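Local coordinates for protein isocitrate dehydrogenase [NAD] subunit 1, mitochondrial (Saccharomyces cerevisiae, PDB 3BLX) that catalyses, as part of an octamer with subunit 2, the NAD-dependent oxidative decarboxylation of isocitrate to 2-oxoglutarate in the citric acid cycle, and also binds RNA, at residues Asn218-Ala223 against Gly240-Asn245; Leu189-Phe194 against Pro236-Thr241; Thr38-Glu41 against Pro46-Trp49. One frame throughout, in Å; residues are numbered along the deposited sequence.

How the contacts relate
All three contacts are buried, yet they sit in different parts of the fold. Contacts 1 and 2 both use helix 237-251 and share Gly240 and Thr241: the start of this helix meets helix 190-205 in contact 2, and its next turn meets helix 216-225 in contact 1. Their centres are 13 Å apart, and subunit 2 packs near both. Contact 3, on the opposite side of the chain's centre and about 36 Å from contact 1 between centres, joins helix 27-42 to strand 47-51. The chemistry differs accordingly: small, sparse helix packing in contact 1, a tyrosine-carboxylate bond beside a proline-phenylalanine CH-pi contact in contact 2, and aromatic and aliphatic packing in contact 3.

Contact 1: residues Asn218-Ala223 against Gly240-Asn245; sequences NASMQA and GTILGN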
loop_
_atom_site.group_PDB
_atom_site.type_symbol
_atom_site.label_atom_id
_atom_site.label_comp_id
_atom_site.label_asym_id
_atom_site.label_seq_id
_atom_site.Cartn_x
_atom_site.Cartn_y
_atom_site.Cartn_z
ATOM N N ASN E 218 -40.697 -8.250 -16.273
ATOM C CA ASN E 218 -41.810 -7.371 -15.950
ATOM C C ASN E 218 -41.432 -5.897 -16.155
ATOM O O ASN E 218 -42.242 -5.095 -16.613
ATOM C CB ASN E 218 -42.328 -7.636 -14.523
ATOM C CG ASN E 218 -43.580 -6.822 -14.190
ATOM O OD1 ASN E 218 -43.641 -6.154 -13.145
ATOM N ND2 ASN E 218 -44.580 -6.860 -15.081
ATOM N N ALA E 219 -40.191 -5.545 -15.840
ATOM C CA ALA E 219 -39.741 -4.155 -15.982
ATOM C C ALA E 219 -39.687 -3.730 -17.457
ATOM O O ALA E 219 -39.994 -2.581 -17.804
ATOM C CB ALA E 219 -38.383 -3.959 -15.320
ATOM N N SER E 220 -39.288 -4.661 -18.315
ATOM C CA SER E 220 -39.300 -4.431 -19.749
ATOM C C SER E 220 -40.711 -4.096 -20.228
ATOM O O SER E 220 -40.917 -3.081 -20.897
ATOM C CB SER E 220 -38.798 -5.670 -20.480
ATOM O OG SER E 220 -37.417 -5.856 -20.237
ATOM N N MET E 221 -41.668 -4.958 -19.894
ATOM C CA MET E 221 -43.063 -4.758 -20.257
ATOM C C MET E 221 -43.554 -3.424 -19.701
ATOM O O MET E 221 -44.131 -2.601 -20.416
ATOM C CB MET E 221 -43.905 -5.906 -19.697
ATOM C CG MET E 221 -45.321 -5.966 -20.225
ATOM S SD MET E 221 -46.249 -7.221 -19.350
ATOM C CE MET E 221 -46.734 -6.297 -17.863
ATOM N N GLN E 222 -43.301 -3.211 -18.424
ATOM C CA GLN E 222 -43.737 -1.999 -17.750
ATOM C C GLN E 222 -43.099 -0.732 -18.358
ATOM O O GLN E 222 -43.690 0.343 -18.354
ATOM C CB GLN E 222 -43.392 -2.113 -16.263
ATOM C CG GLN E 222 -44.490 -1.686 -15.327
ATOM C CD GLN E 222 -45.736 -2.516 -15.484
ATOM O OE1 GLN E 222 -46.842 -1.979 -15.550
ATOM N NE2 GLN E 222 -45.568 -3.836 -15.556
ATOM N N ALA E 223 -41.883 -0.857 -18.872
ATOM C CA ALA E 223 -41.179 0.315 -19.392
ATOM C C ALA E 223 -41.720 0.818 -20.740
ATOM O O ALA E 223 -41.688 2.027 -21.020
ATOM C CB ALA E 223 -39.668 0.048 -19.500
ATOM N N GLY E 240 -28.909 -3.730 -18.236
ATOM C CA GLY E 240 -28.907 -2.297 -18.367
ATOM C C GLY E 240 -28.934 -1.870 -19.812
ATOM O O GLY E 240 -29.499 -0.837 -20.145
ATOM N N THR E 241 -28.293 -2.656 -20.667
ATOM C CA THR E 241 -28.311 -2.387 -22.089
ATOM C C THR E 241 -29.745 -2.456 -22.632
ATOM O O THR E 241 -30.167 -1.574 -23.394
ATOM C CB THR E 241 -27.407 -3.365 -22.834
ATOM O OG1 THR E 241 -26.169 -2.709 -23.142
ATOM C CG2 THR E 241 -28.059 -3.844 -24.131
ATOM N N ILE E 242 -30.486 -3.492 -22.240
ATOM C CA ILE E 242 -31.868 -3.628 -22.660
ATOM C C ILE E 242 -32.745 -2.497 -22.130
ATOM O O ILE E 242 -33.441 -1.839 -22.900
ATOM C CB ILE E 242 -32.451 -4.988 -22.260
ATOM C CG1 ILE E 242 -31.896 -6.062 -23.193
ATOM C CG2 ILE E 242 -33.958 -4.960 -22.317
ATOM C CD1 ILE E 242 -31.947 -7.442 -22.617
ATOM N N LEU E 243 -32.726 -2.251 -20.829
ATOM C CA LEU E 243 -33.516 -1.140 -20.297
ATOM C C LEU E 243 -33.150 0.186 -20.941
ATOM O O LEU E 243 -34.013 1.007 -21.212
ATOM C CB LEU E 243 -33.363 -1.024 -18.794
ATOM C CG LEU E 243 -33.968 -2.205 -18.050
ATOM C CD1 LEU E 243 -33.727 -2.028 -16.572
ATOM C CD2 LEU E 243 -35.450 -2.299 -18.361
ATOM N N GLY E 244 -31.866 0.394 -21.197
ATOM C CA GLY E 244 -31.399 1.628 -21.808
ATOM C C GLY E 244 -31.911 1.821 -23.220
ATOM O O GLY E 244 -32.226 2.917 -23.636
ATOM N N ASN E 245 -31.999 0.747 -23.978
ATOM C CA ASN E 245 -32.504 0.877 -25.317
ATOM C C ASN E 245 -33.998 1.118 -25.395
ATOM O O ASN E 245 -34.456 1.778 -26.317
ATOM C CB ASN E 245 -32.032 -0.269 -26.182
ATOM C CG ASN E 245 -30.600 -0.051 -26.676
ATOM O OD1 ASN E 245 -30.296 0.949 -27.346
ATOM N ND2 ASN E 245 -29.712 -0.963 -26.325
#
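Leu243 reaches from helix 237-251 toward helix 216-225 with one branch, CD2, directed at the shallow surface made by Ala219, Ser220 and Ala223. With CG anti to its own carbonyl carbon (chi1 -67°), the side chain carries CD2 across the gap although its CB does not face the other helix. The methyl CD2 of Leu243 lies 4.5 Å from Ala219 CB and the same distance from Ser220 OG, while Ala223, one turn on from Ala219, borders it more loosely. Ile242 comes in beside it and meets the serine with its short branch: Ile242 CG2 is 4.1 Å from Ser220 OG. No hydrogen bond crosses between the two segments. Ser220 OG, turned beside its own backbone N, is instead bonded to Val216 O one turn back, so the hydroxyl is satisfied within its own helix and offers the isoleucine a compact neighbour. Small residues on one helix let the backbones approach to 6.7 Å between the CA atoms of Ser220 and Leu243. Helix 216-225 follows strand 210-215, and helix 237-251 follows strand 232-235; Ile249 of subunit 2 packs on Ser220 and Val225 of subunit 2 on Asn245, consistent with the intersubunit helix bundle of this dehydrogenase family.

Contact 2: residues Leu189-Phe194 against Pro236-Thr241; sequences LGDGLF and PSMYGT
Tyr239 and Asp191 approach from opposite directions and join through one hydrogen bond, Tyr239 OH donating to Asp191 OD2 at 2.9 Å. The hydroxyl arrives on the syn side of the carboxylate, 26° out of its plane, while OD2 sits at the edge of the tyrosine ring, near the ring plane. Ring and carboxylate stand almost perpendicular, at 79°. Beside this polar pair lies an apolar one: Pro236 sets its CD over one face of the Phe194 ring, a CH-pi contact with CD 3.9 Å from the ring centroid and 3.7 Å from Phe194 CZ. Phe194 swings its ring out to the proline with CG anti to the backbone N (chi1 -168°).

In the next shell, Met238 lays its CG over a face of the neighbouring Tyr239 ring, and its CE ends 4.3 Å from Asp191 OD1. Asp191 OD2 takes a second hydrogen bond from the backbone N of Lys183, so two donors grip one oxygen and fix the turn of the carboxylate. A phenylalanine in place of Tyr239 would probably leave Asp191 OD2 with one donor fewer and the carboxylate less firmly held. The Tyr239 side chain also touches that of Lys183, which is probably critical for catalysis, as in related dehydrogenases, so the tyrosine-aspartate pair lies next to that lysine.

Ser237 OG ties the N-terminal end of helix 237-251 to the loop of Glu133 and Glu135, by bonds to Glu135 N and Glu133 O. Met154 of strand 147-155 touches Asp191, Phe194 and Met238, helix 156-172 packs on Phe194 through Thr159 and Ile162, and Glu146 of subunit 2 binds the backbone N of Leu189 and Gly190 near the N-terminal end of helix 190-205.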
loop_
_atom_site.group_PDB
_atom_site.type_symbol
_atom_site.label_atom_id
_atom_site.label_comp_id
_atom_site.label_asym_id
_atom_site.label_seq_id
_atom_site.Cartn_x
_atom_site.Cartn_y
_atom_site.Cartn_z
ATOM N N LEU E 189 -29.934 -16.863 -5.867
ATOM C CA LEU E 189 -28.768 -16.557 -5.059
ATOM C C LEU E 189 -28.114 -15.234 -5.469
ATOM O O LEU E 189 -28.000 -14.302 -4.657
ATOM C CB LEU E 189 -27.749 -17.674 -5.203
ATOM C CG LEU E 189 -27.134 -18.134 -3.891
ATOM C CD1 LEU E 189 -28.263 -18.423 -2.915
ATOM C CD2 LEU E 189 -26.280 -19.375 -4.153
ATOM N N GLY E 190 -27.686 -15.168 -6.733
ATOM C CA GLY E 190 -26.958 -14.027 -7.267
ATOM C C GLY E 190 -27.778 -12.756 -7.381
ATOM O O GLY E 190 -27.371 -11.692 -6.897
ATOM N N ASP E 191 -28.933 -12.851 -8.033
ATOM C CA ASP E 191 -29.789 -11.681 -8.194
ATOM C C ASP E 191 -30.609 -11.451 -6.924
ATOM O O ASP E 191 -31.123 -10.357 -6.700
ATOM C CB ASP E 191 -30.661 -11.783 -9.458
ATOM C CG ASP E 191 -29.888 -11.428 -10.744
ATOM O OD1 ASP E 191 -28.638 -11.592 -10.782
ATOM O OD2 ASP E 191 -30.534 -10.988 -11.722
ATOM N N GLY E 192 -30.707 -12.479 -6.083
ATOM C CA GLY E 192 -31.257 -12.318 -4.748
ATOM C C GLY E 192 -30.363 -11.410 -3.917
ATOM O O GLY E 192 -30.824 -10.468 -3.270
ATOM N N LEU E 193 -29.065 -11.689 -3.948
ATOM C CA LEU E 193 -28.066 -10.840 -3.304
ATOM C C LEU E 193 -28.198 -9.376 -3.716
ATOM O O LEU E 193 -28.193 -8.465 -2.881
ATOM C CB LEU E 193 -26.680 -11.332 -3.689
ATOM C CG LEU E 193 -25.463 -10.677 -3.043
ATOM C CD1 LEU E 193 -25.460 -10.969 -1.568
ATOM C CD2 LEU E 193 -24.183 -11.189 -3.674
ATOM N N PHE E 194 -28.314 -9.172 -5.025
ATOM C CA PHE E 194 -28.489 -7.842 -5.593
ATOM C C PHE E 194 -29.727 -7.085 -5.067
ATOM O O PHE E 194 -29.600 -5.976 -4.538
ATOM C CB PHE E 194 -28.554 -7.929 -7.114
ATOM C CG PHE E 194 -28.438 -6.595 -7.786
ATOM C CD1 PHE E 194 -27.180 -6.042 -8.060
ATOM C CD2 PHE E 194 -29.582 -5.878 -8.125
ATOM C CE1 PHE E 194 -27.070 -4.799 -8.664
ATOM C CE2 PHE E 194 -29.477 -4.626 -8.732
ATOM C CZ PHE E 194 -28.220 -4.081 -8.996
ATOM N N PRO E 236 -27.811 -4.694 -12.719
ATOM C CA PRO E 236 -26.552 -5.349 -13.066
ATOM C C PRO E 236 -26.183 -5.023 -14.511
ATOM O O PRO E 236 -26.992 -4.513 -15.282
ATOM C CB PRO E 236 -26.894 -6.836 -12.946
ATOM C CG PRO E 236 -28.048 -6.889 -12.008
ATOM C CD PRO E 236 -28.836 -5.656 -12.286
ATOM N N SER E 237 -24.952 -5.329 -14.872
ATOM C CA SER E 237 -24.499 -5.157 -16.238
ATOM C C SER E 237 -25.474 -5.699 -17.306
ATOM O O SER E 237 -25.780 -5.003 -18.277
ATOM C CB SER E 237 -23.141 -5.834 -16.395
ATOM O OG SER E 237 -23.155 -7.138 -15.803
ATOM N N MET E 238 -25.947 -6.935 -17.125
ATOM C CA MET E 238 -26.638 -7.664 -18.196
ATOM C C MET E 238 -27.995 -7.099 -18.625
ATOM O O MET E 238 -28.410 -7.307 -19.756
ATOM C CB MET E 238 -26.737 -9.165 -17.895
ATOM C CG MET E 238 -26.939 -9.523 -16.435
ATOM S SD MET E 238 -25.405 -9.571 -15.439
ATOM C CE MET E 238 -26.061 -10.062 -13.847
ATOM N N TYR E 239 -28.678 -6.378 -17.741
ATOM C CA TYR E 239 -30.008 -5.881 -18.070
ATOM C C TYR E 239 -30.028 -4.392 -18.405
ATOM O O TYR E 239 -31.046 -3.838 -18.798
ATOM C CB TYR E 239 -30.987 -6.143 -16.922
ATOM C CG TYR E 239 -30.875 -7.522 -16.309
ATOM C CD1 TYR E 239 -30.810 -8.664 -17.113
ATOM C CD2 TYR E 239 -30.840 -7.687 -14.926
ATOM C CE1 TYR E 239 -30.707 -9.927 -16.558
ATOM C CE2 TYR E 239 -30.730 -8.935 -14.359
ATOM C CZ TYR E 239 -30.663 -10.059 -15.177
ATOM O OH TYR E 239 -30.547 -11.309 -14.607
ATOM N N GLY E 240 -28.909 -3.730 -18.236
ATOM C CA GLY E 240 -28.907 -2.297 -18.367
ATOM C C GLY E 240 -28.934 -1.870 -19.812
ATOM O O GLY E 240 -29.499 -0.837 -20.145
ATOM N N THR E 241 -28.293 -2.656 -20.667
ATOM C CA THR E 241 -28.311 -2.387 -22.089
ATOM C C THR E 241 -29.745 -2.456 -22.632
ATOM O O THR E 241 -30.167 -1.574 -23.394
ATOM C CB THR E 241 -27.407 -3.365 -22.834
ATOM O OG1 THR E 241 -26.169 -2.709 -23.142
ATOM C CG2 THR E 241 -28.059 -3.844 -24.131
#

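Contact 3: residues Thr38-Glu41 against Pro46-Trp49; sequences TIFE and PIDW
Trp49 turns its indole back toward helix 27-42 with CG anti to its carbonyl carbon (chi1 -53°), and Phe40 leans out from the helix to meet it. The benzo end of the indole does the touching: Trp49 CZ2 lies 3.3 Å from Phe40 CD2, and Trp49 CH2 is 3.7 Å from Phe40 CE2. The two side chains cross at about a right angle, yet their rings are closer to parallel, with planes 30° apart. Because the rings are slid past each other, with the Phe40 ring and the six-membered ring of Trp49 5.4 Å apart between centroids, they barely overlap, and the contact is made by a few rim carbons instead of a full stack.

Ile47, two residues before the tryptophan on the same side of the strand, fills the corner between them. Its extended CG1 branch brings CD1 to 3.8 Å from Phe40 CE2, while its other branch, CG2, lies 3.9 Å above one face of the Trp49 indole, toward the rim. The isoleucine thus touches both aromatic groups, each with a different methyl. Asp48, between them in sequence, faces the other way and pairs with Arg17 in a salt bridge.

Ser295 and Leu299 of helix 289-302 and Ile311 of helix 306-320 pack on Phe40, and Val20 of strand 17-25 touches both Ile47 and Trp49. The strand residues are thus flanked by the neighbouring strand, and Phe40 by further helices. This is the interior of a beta-alpha-beta crossover: parallel strands 17-25 and 47-51 linked by helix 27-42, whose last turn packs back, through Phe40, against the second strand.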
loop_
_atom_site.group_PDB
_atom_site.type_symbol
_atom_site.label_atom_id
_atom_site.label_comp_id
_atom_site.label_asym_id
_atom_site.label_seq_id
_atom_site.Cartn_x
_atom_site.Cartn_y
_atom_site.Cartn_z
ATOM N N THR E 38 -16.686 23.272 -30.836
ATOM C CA THR E 38 -17.153 24.523 -31.440
ATOM C C THR E 38 -18.013 25.368 -30.484
ATOM O O THR E 38 -17.768 26.555 -30.281
ATOM C CB THR E 38 -17.951 24.257 -32.762
ATOM O OG1 THR E 38 -17.100 23.666 -33.749
ATOM C CG2 THR E 38 -18.496 25.537 -33.327
ATOM N N ILE E 39 -19.034 24.765 -29.910
ATOM C CA ILE E 39 -19.812 25.461 -28.897
ATOM C C ILE E 39 -18.949 25.936 -27.722
ATOM O O ILE E 39 -19.173 27.012 -27.163
ATOM C CB ILE E 39 -20.919 24.583 -28.355
ATOM C CG1 ILE E 39 -21.860 24.153 -29.483
ATOM C CG2 ILE E 39 -21.662 25.295 -27.243
ATOM C CD1 ILE E 39 -22.940 23.164 -29.053
ATOM N N PHE E 40 -17.955 25.143 -27.346
ATOM C CA PHE E 40 -17.122 25.485 -26.191
ATOM C C PHE E 40 -16.214 26.685 -26.443
ATOM O O PHE E 40 -16.109 27.541 -25.596
ATOM C CB PHE E 40 -16.298 24.282 -25.699
ATOM C CG PHE E 40 -17.010 23.428 -24.672
ATOM C CD1 PHE E 40 -18.379 23.229 -24.736
ATOM C CD2 PHE E 40 -16.307 22.790 -23.684
ATOM C CE1 PHE E 40 -19.017 22.434 -23.812
ATOM C CE2 PHE E 40 -16.936 21.997 -22.770
ATOM C CZ PHE E 40 -18.293 21.818 -22.826
ATOM N N GLU E 41 -15.556 26.739 -27.592
ATOM C CA GLU E 41 -14.752 27.904 -27.941
ATOM C C GLU E 41 -15.623 29.160 -28.075
ATOM O O GLU E 41 -15.200 30.259 -27.722
ATOM C CB GLU E 41 -13.942 27.670 -29.228
ATOM C CG GLU E 41 -14.765 27.702 -30.501
ATOM C CD GLU E 41 -13.910 27.692 -31.773
ATOM O OE1 GLU E 41 -14.488 27.537 -32.881
ATOM O OE2 GLU E 41 -12.667 27.840 -31.661
ATOM N N PRO E 46 -13.155 27.781 -20.008
ATOM C CA PRO E 46 -11.768 27.558 -19.565
ATOM C C PRO E 46 -11.389 26.076 -19.591
ATOM O O PRO E 46 -11.003 25.490 -18.588
ATOM C CB PRO E 46 -11.765 28.072 -18.113
ATOM C CG PRO E 46 -13.162 28.514 -17.806
ATOM C CD PRO E 46 -14.063 27.999 -18.868
ATOM N N ILE E 47 -11.500 25.471 -20.756
ATOM C CA ILE E 47 -11.158 24.080 -20.903
ATOM C C ILE E 47 -10.184 23.901 -22.045
ATOM O O ILE E 47 -10.412 24.387 -23.146
ATOM C CB ILE E 47 -12.422 23.231 -21.117
ATOM C CG1 ILE E 47 -13.225 23.173 -19.821
ATOM C CG2 ILE E 47 -12.057 21.836 -21.580
ATOM C CD1 ILE E 47 -14.423 22.297 -19.882
ATOM N N ASP E 48 -9.072 23.238 -21.759
ATOM C CA ASP E 48 -8.109 22.843 -22.776
ATOM C C ASP E 48 -8.241 21.344 -23.057
ATOM O O ASP E 48 -8.141 20.519 -22.155
ATOM C CB ASP E 48 -6.690 23.158 -22.316
ATOM C CG ASP E 48 -6.393 24.670 -22.239
ATOM O OD1 ASP E 48 -7.086 25.466 -22.911
ATOM O OD2 ASP E 48 -5.445 25.053 -21.508
ATOM N N TRP E 49 -8.480 20.985 -24.306
ATOM C CA TRP E 49 -8.613 19.580 -24.649
ATOM C C TRP E 49 -7.257 18.932 -24.813
ATOM O O TRP E 49 -6.363 19.497 -25.428
ATOM C CB TRP E 49 -9.394 19.428 -25.929
ATOM C CG TRP E 49 -10.715 20.145 -25.923
ATOM C CD1 TRP E 49 -11.034 21.271 -26.615
ATOM C CD2 TRP E 49 -11.897 19.762 -25.207
ATOM N NE1 TRP E 49 -12.331 21.621 -26.367
ATOM C CE2 TRP E 49 -12.891 20.709 -25.513
ATOM C CE3 TRP E 49 -12.212 18.706 -24.344
ATOM C CZ2 TRP E 49 -14.171 20.636 -24.997
ATOM C CZ3 TRP E 49 -13.487 18.652 -23.810
ATOM C CH2 TRP E 49 -14.449 19.602 -24.144
#